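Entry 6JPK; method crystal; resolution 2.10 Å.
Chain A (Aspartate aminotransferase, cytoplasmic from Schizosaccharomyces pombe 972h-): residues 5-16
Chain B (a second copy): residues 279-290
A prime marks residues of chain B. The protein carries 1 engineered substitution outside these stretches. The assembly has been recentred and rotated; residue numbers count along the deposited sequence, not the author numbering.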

ATOM      1  N   GLY A   5      18.096 -21.067   7.051  1.00 12.75           N
ATOM      2  CA  GLY A   5      18.083 -20.649   8.437  1.00 15.36           C
ATOM      3  C   GLY A   5      16.756 -20.155   8.967  1.00 17.38           C
ATOM      4  O   GLY A   5      16.701 -19.725  10.130  1.00 15.99           O
ATOM      5  N   PHE A   6      15.679 -20.212   8.168  1.00 12.93           N
ATOM      6  CA  PHE A   6      14.432 -19.566   8.569  1.00 11.93           C
ATOM      7  C   PHE A   6      13.697 -20.334   9.660  1.00 14.24           C
ATOM      8  O   PHE A   6      12.835 -19.754  10.324  1.00 14.59           O
ATOM      9  CB  PHE A   6      13.520 -19.357   7.360  1.00 10.55           C
ATOM     10  CG  PHE A   6      14.083 -18.394   6.335  1.00 11.71           C
ATOM     11  CD1 PHE A   6      14.746 -17.242   6.734  1.00 15.21           C
ATOM     12  CD2 PHE A   6      13.971 -18.656   4.980  1.00 11.17           C
ATOM     13  CE1 PHE A   6      15.274 -16.364   5.808  1.00 12.33           C
ATOM     14  CE2 PHE A   6      14.509 -17.777   4.034  1.00 14.50           C
ATOM     15  CZ  PHE A   6      15.157 -16.630   4.451  1.00 12.13           C
ATOM     16  N   ALA A   7      14.020 -21.611   9.871  1.00 14.99           N
ATOM     17  CA  ALA A   7      13.440 -22.346  10.987  1.00 17.05           C
ATOM     18  C   ALA A   7      13.969 -21.876  12.336  1.00 18.53           C
ATOM     19  O   ALA A   7      13.362 -22.202  13.358  1.00 17.41           O
ATOM     20  CB  ALA A   7      13.699 -23.847  10.825  1.00 17.63           C
ATOM     21  N   ASN A   8      15.065 -21.110  12.363  1.00 19.36           N
ATOM     22  CA  ASN A   8      15.589 -20.536  13.602  1.00 23.25           C
ATOM     23  C   ASN A   8      14.822 -19.307  14.062  1.00 22.17           C
ATOM     24  O   ASN A   8      15.005 -18.873  15.204  1.00 21.35           O
ATOM     25  CB  ASN A   8      17.063 -20.151  13.435  1.00 25.39           C
ATOM     26  CG  ASN A   8      17.935 -21.327  13.050  1.00 30.39           C
ATOM     27  OD1 ASN A   8      17.635 -22.472  13.380  1.00 32.55           O
ATOM     28  ND2 ASN A   8      19.027 -21.046  12.346  1.00 34.62           N
ATOM     29  N   ILE A   9      13.987 -18.727  13.197  1.00 20.82           N
ATOM     30  CA  ILE A   9      13.181 -17.574  13.577  1.00 21.11           C
ATOM     31  C   ILE A   9      12.266 -17.930  14.747  1.00 23.43           C
ATOM     32  O   ILE A   9      11.739 -19.049  14.835  1.00 20.24           O
ATOM     33  CB  ILE A   9      12.372 -17.099  12.357  1.00 21.34           C
ATOM     34  CG1 ILE A   9      13.314 -16.569  11.271  1.00 20.15           C
ATOM     35  CG2 ILE A   9      11.332 -16.060  12.756  1.00 21.44           C
ATOM     36  CD1 ILE A   9      12.600 -16.191   9.986  1.00 19.42           C
ATOM     37  N   GLU A  10      12.086 -16.981  15.664  1.00 24.74           N
ATOM     38  CA  GLU A  10      11.077 -17.099  16.708  1.00 30.15           C
ATOM     39  C   GLU A  10       9.737 -16.594  16.179  1.00 35.95           C
ATOM     40  O   GLU A  10       9.658 -15.485  15.636  1.00 39.11           O
ATOM     41  CB  GLU A  10      11.489 -16.311  17.953  1.00 30.55           C
ATOM     42  N   GLU A  11       8.691 -17.403  16.332  1.00 38.58           N
ATOM     43  CA  GLU A  11       7.363 -16.986  15.893  1.00 42.32           C
ATOM     44  C   GLU A  11       6.856 -15.842  16.763  1.00 41.38           C
ATOM     45  O   GLU A  11       6.956 -15.897  17.992  1.00 40.36           O
ATOM     46  CB  GLU A  11       6.382 -18.152  15.938  1.00 45.20           C
ATOM     47  CG  GLU A  11       4.967 -17.763  15.528  1.00 49.79           C
ATOM     48  CD  GLU A  11       4.101 -18.963  15.170  1.00 53.70           C
ATOM     49  OE1 GLU A  11       4.616 -20.100  15.204  1.00 55.47           O
ATOM     50  OE2 GLU A  11       2.907 -18.770  14.850  1.00 54.78           O
ATOM     51  N   ALA A  12       6.307 -14.811  16.122  1.00 38.39           N
ATOM     52  CA  ALA A  12       5.948 -13.589  16.829  1.00 40.13           C
ATOM     53  C   ALA A  12       4.764 -13.814  17.763  1.00 44.02           C
ATOM     54  O   ALA A  12       3.933 -14.705  17.554  1.00 43.19           O
ATOM     55  CB  ALA A  12       5.626 -12.471  15.835  1.00 36.22           C
ATOM     56  N   LYS A  13       4.696 -12.985  18.805  1.00 49.73           N
ATOM     57  CA  LYS A  13       3.623 -13.066  19.787  1.00 53.30           C
ATOM     58  C   LYS A  13       2.289 -12.664  19.166  1.00 53.67           C
ATOM     59  O   LYS A  13       2.233 -11.906  18.192  1.00 54.89           O
ATOM     60  CB  LYS A  13       3.924 -12.167  20.989  1.00 53.95           C
ATOM     61  N   ALA A  14       1.206 -13.173  19.753  1.00 51.07           N
ATOM     62  CA  ALA A  14      -0.129 -12.934  19.217  1.00 45.32           C
ATOM     63  C   ALA A  14      -0.490 -11.454  19.280  1.00 40.29           C
ATOM     64  O   ALA A  14      -0.315 -10.804  20.316  1.00 37.21           O
ATOM     65  CB  ALA A  14      -1.160 -13.764  19.984  1.00 45.51           C
ATOM     66  N   ASP A  15      -0.980 -10.924  18.154  1.00 39.85           N
ATOM     67  CA  ASP A  15      -1.499  -9.561  18.110  1.00 42.48           C
ATOM     68  C   ASP A  15      -2.527  -9.351  19.213  1.00 43.82           C
ATOM     69  O   ASP A  15      -3.312 -10.249  19.531  1.00 46.88           O
ATOM     70  CB  ASP A  15      -2.137  -9.274  16.746  1.00 43.63           C
ATOM     71  N   ALA A  16      -2.512  -8.155  19.802  1.00 43.80           N
ATOM     72  CA  ALA A  16      -3.411  -7.861  20.914  1.00 44.68           C
ATOM     73  C   ALA A  16      -4.872  -7.989  20.490  1.00 38.10           C
ATOM     74  O   ALA A  16      -5.632  -8.777  21.064  1.00 31.19           O
ATOM     75  CB  ALA A  16      -3.123  -6.460  21.463  1.00 47.07           C
TER
ATOM     76  N   LYS B 279       6.185 -19.395  11.114  1.00  9.42           N
ATOM     77  CA  LYS B 279       7.158 -18.457  11.667  1.00 12.30           C
ATOM     78  C   LYS B 279       7.373 -17.290  10.721  1.00 14.27           C
ATOM     79  O   LYS B 279       7.371 -16.126  11.139  1.00 13.14           O
ATOM     80  CB  LYS B 279       8.487 -19.157  11.943  1.00 13.67           C
ATOM     81  CG  LYS B 279       8.473 -20.065  13.159  1.00 15.48           C
ATOM     82  CD  LYS B 279       9.741 -20.906  13.207  1.00 18.37           C
ATOM     83  CE  LYS B 279       9.727 -21.859  14.407  1.00 22.78           C
ATOM     84  NZ  LYS B 279      10.907 -22.772  14.379  1.00 25.07           N
ATOM     85  N   VAL B 280       7.571 -17.590   9.435  1.00 11.56           N
ATOM     86  CA  VAL B 280       7.838 -16.540   8.463  1.00 10.81           C
ATOM     87  C   VAL B 280       6.622 -15.635   8.339  1.00 10.70           C
ATOM     88  O   VAL B 280       6.736 -14.408   8.377  1.00 11.41           O
ATOM     89  CB  VAL B 280       8.248 -17.154   7.108  1.00  9.08           C
ATOM     90  CG1 VAL B 280       8.344 -16.070   6.028  1.00  8.87           C
ATOM     91  CG2 VAL B 280       9.570 -17.886   7.236  1.00  9.45           C
ATOM     92  N   LEU B 281       5.432 -16.239   8.237  1.00 10.36           N
ATOM     93  CA  LEU B 281       4.195 -15.474   8.096  1.00 10.12           C
ATOM     94  C   LEU B 281       4.011 -14.476   9.236  1.00 10.88           C
ATOM     95  O   LEU B 281       3.601 -13.330   9.007  1.00  8.35           O
ATOM     96  CB  LEU B 281       3.003 -16.430   8.033  1.00 10.52           C
ATOM     97  CG  LEU B 281       1.651 -15.736   7.837  1.00 11.53           C
ATOM     98  CD1 LEU B 281       1.611 -14.983   6.506  1.00  7.98           C
ATOM     99  CD2 LEU B 281       0.520 -16.735   7.944  1.00 12.68           C
ATOM    100  N   SER B 282       4.298 -14.894  10.476  1.00 10.24           N
ATOM    101  CA  SER B 282       4.135 -13.993  11.611  1.00 11.30           C
ATOM    102  C   SER B 282       5.090 -12.814  11.529  1.00 12.41           C
ATOM    103  O   SER B 282       4.751 -11.711  11.972  1.00 15.91           O
ATOM    104  CB  SER B 282       4.335 -14.749  12.931  1.00 12.68           C
ATOM    105  OG  SER B 282       5.699 -15.061  13.153  1.00 18.22           O
ATOM    106  N   GLN B 283       6.286 -13.020  10.967  1.00 11.53           N
ATOM    107  CA  GLN B 283       7.216 -11.909  10.801  1.00 10.73           C
ATOM    108  C   GLN B 283       6.821 -11.029   9.622  1.00 12.05           C
ATOM    109  O   GLN B 283       7.014  -9.810   9.673  1.00 11.01           O
ATOM    110  CB  GLN B 283       8.649 -12.430  10.623  1.00 12.27           C
ATOM    111  CG  GLN B 283       9.216 -13.153  11.850  1.00 13.45           C
ATOM    112  CD  GLN B 283       9.257 -12.266  13.094  1.00 12.70           C
ATOM    113  OE1 GLN B 283       9.288 -11.043  13.002  1.00 13.49           O
ATOM    114  NE2 GLN B 283       9.234 -12.887  14.256  1.00 12.71           N
ATOM    115  N   LEU B 284       6.267 -11.624   8.561  1.00  9.16           N
ATOM    116  CA  LEU B 284       5.760 -10.830   7.445  1.00 11.68           C
ATOM    117  C   LEU B 284       4.622  -9.915   7.886  1.00  7.32           C
ATOM    118  O   LEU B 284       4.495  -8.788   7.391  1.00  7.97           O
ATOM    119  CB  LEU B 284       5.285 -11.753   6.319  1.00 12.22           C
ATOM    120  CG  LEU B 284       6.353 -12.584   5.608  1.00 11.83           C
ATOM    121  CD1 LEU B 284       5.667 -13.605   4.720  1.00 13.12           C
ATOM    122  CD2 LEU B 284       7.255 -11.687   4.777  1.00  7.95           C
ATOM    123  N   CYS B 285       3.781 -10.382   8.811  1.00  8.49           N
ATOM    124  CA  CYS B 285       2.682  -9.548   9.293  1.00  8.02           C
ATOM    125  C   CYS B 285       3.192  -8.334  10.061  1.00 10.92           C
ATOM    126  O   CYS B 285       2.578  -7.266  10.002  1.00  8.19           O
ATOM    127  CB  CYS B 285       1.734 -10.380  10.153  1.00 10.40           C
ATOM    128  SG  CYS B 285       0.705 -11.516   9.153  1.00 18.43           S
ATOM    129  N   ILE B 286       4.316  -8.474  10.771  1.00 11.00           N
ATOM    130  CA  ILE B 286       4.883  -7.343  11.498  1.00 11.68           C
ATOM    131  C   ILE B 286       5.348  -6.272  10.525  1.00 12.89           C
ATOM    132  O   ILE B 286       5.121  -5.072  10.740  1.00 14.44           O
ATOM    133  CB  ILE B 286       6.034  -7.818  12.407  1.00 12.66           C
ATOM    134  CG1 ILE B 286       5.487  -8.619  13.590  1.00 13.83           C
ATOM    135  CG2 ILE B 286       6.868  -6.629  12.902  1.00 16.70           C
ATOM    136  CD1 ILE B 286       6.584  -9.242  14.439  1.00 19.66           C
ATOM    137  N   VAL B 287       6.021  -6.682   9.449  1.00  9.90           N
ATOM    138  CA  VAL B 287       6.436  -5.723   8.431  1.00 10.12           C
ATOM    139  C   VAL B 287       5.215  -5.035   7.840  1.00 10.84           C
ATOM    140  O   VAL B 287       5.168  -3.805   7.723  1.00 11.73           O
ATOM    141  CB  VAL B 287       7.283  -6.416   7.349  1.00 13.62           C
ATOM    142  CG1 VAL B 287       7.525  -5.470   6.179  1.00 16.01           C
ATOM    143  CG2 VAL B 287       8.608  -6.895   7.939  1.00 17.99           C
ATOM    144  N   GLN B 288       4.199  -5.826   7.478  1.00 10.41           N
ATOM    145  CA  GLN B 288       2.999  -5.270   6.861  1.00 10.66           C
ATOM    146  C   GLN B 288       2.268  -4.336   7.813  1.00 11.88           C
ATOM    147  O   GLN B 288       1.777  -3.275   7.404  1.00 10.91           O
ATOM    148  CB  GLN B 288       2.075  -6.400   6.428  1.00 11.20           C
ATOM    149  CG  GLN B 288       0.836  -5.929   5.704  1.00 14.95           C
ATOM    150  CD  GLN B 288       0.874  -6.308   4.238  1.00 15.96           C
ATOM    151  OE1 GLN B 288       1.774  -5.891   3.498  1.00 16.08           O
ATOM    152  NE2 GLN B 288      -0.109  -7.098   3.805  1.00  6.75           N
ATOM    153  N   ARG B 289       2.177  -4.719   9.086  1.00  9.95           N
ATOM    154  CA  ARG B 289       1.495  -3.873  10.058  1.00 13.20           C
ATOM    155  C   ARG B 289       2.161  -2.506  10.164  1.00 13.47           C
ATOM    156  O   ARG B 289       1.479  -1.489  10.334  1.00 12.91           O
ATOM    157  CB  ARG B 289       1.464  -4.568  11.418  1.00 17.85           C
ATOM    158  CG  ARG B 289       1.196  -3.638  12.578  1.00 31.88           C
ATOM    159  CD  ARG B 289       0.110  -4.192  13.473  1.00 43.27           C
ATOM    160  NE  ARG B 289       0.446  -5.532  13.939  1.00 51.67           N
ATOM    161  CZ  ARG B 289      -0.435  -6.393  14.435  1.00 59.46           C
ATOM    162  NH1 ARG B 289      -0.034  -7.596  14.830  1.00 61.57           N
ATOM    163  NH2 ARG B 289      -1.719  -6.058  14.523  1.00 61.83           N
ATOM    164  N   ASN B 290       3.487  -2.453  10.027  1.00 10.35           N
ATOM    165  CA  ASN B 290       4.230  -1.218  10.236  1.00 10.69           C
ATOM    166  C   ASN B 290       4.528  -0.459   8.946  1.00 12.83           C
ATOM    167  O   ASN B 290       5.369   0.447   8.950  1.00 14.70           O
ATOM    168  CB  ASN B 290       5.512  -1.524  11.001  1.00 11.60           C
ATOM    169  CG  ASN B 290       5.223  -1.862  12.425  1.00 14.08           C
ATOM    170  OD1 ASN B 290       4.944  -0.966  13.225  1.00 16.31           O
ATOM    171  ND2 ASN B 290       5.197  -3.159  12.746  1.00  9.37           N
TER
HETATM  172  O   HOH W   1      12.323 -20.820  16.663  1.00 35.48           O

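An extended N-terminal segment of one aspartate aminotransferase subunit lies along a helix of the other, and the two stretches together bury 554 Å². A short 3-10 turn, Phe6 to Asn8, leads into the segment, closed by backbone bonds from Asn8 N to Gly5 O (3.1 Å) and from Ile9 N to Phe6 O (3.3 Å). Beyond it the chain runs as loop, turning Ile9, Ala12 and Asp15 toward the helix at every third residue, while Glu10, Lys13 and Ala14 point away.

Ile9 is the main bump. Its side chain enters the hollow formed by Lys279′, Val280′ and Gln283′, with CG2 3.7 Å from Gln283′ CG and 4.3 Å from Lys279′ CB, and CD1 4.4 Å from Val280′ CG2. Phe6 adds to this patch, its CB 4.2 Å from Val280′ CG2. Ala12 is a smaller bump: its CB points into the space between Ser282′, Gln283′ and Ile286′, 3.6 Å from Ile286′ CD1, 3.7 Å from Ser282′ OG and 4.0 Å from Gln283′ NE2.

Polar bonds pin the backbone around these contacts. The all-trans outer part of Lys279′ reaches along the segment, passing CD 3.2 Å from Ile9 O, so that NZ donates to Ala7 O at 2.7 Å. Water 1 donates to Ile9 O (2.6 Å) and accepts a weak bond from Lys279′ NZ (3.3 Å). Gln283′ NE2 donates to Glu10 O (3.0 Å, 140°). Ala12 N donates almost straight to Ser282′ OG (3.0 Å, 177°); that hydroxyl in turn donates to Lys279′ O (2.8 Å), joining the loop to the helix backbone.

Glu11 lies over the helix flank, its CB 4.0 Å from Lys279′ CG and its CG 3.7 Å from Ser282′ OG. Farther along, Asp15 CB meets the guanidinium edge of Arg289′, 3.3 Å from NH1; the Asp15 carboxylate is not modelled.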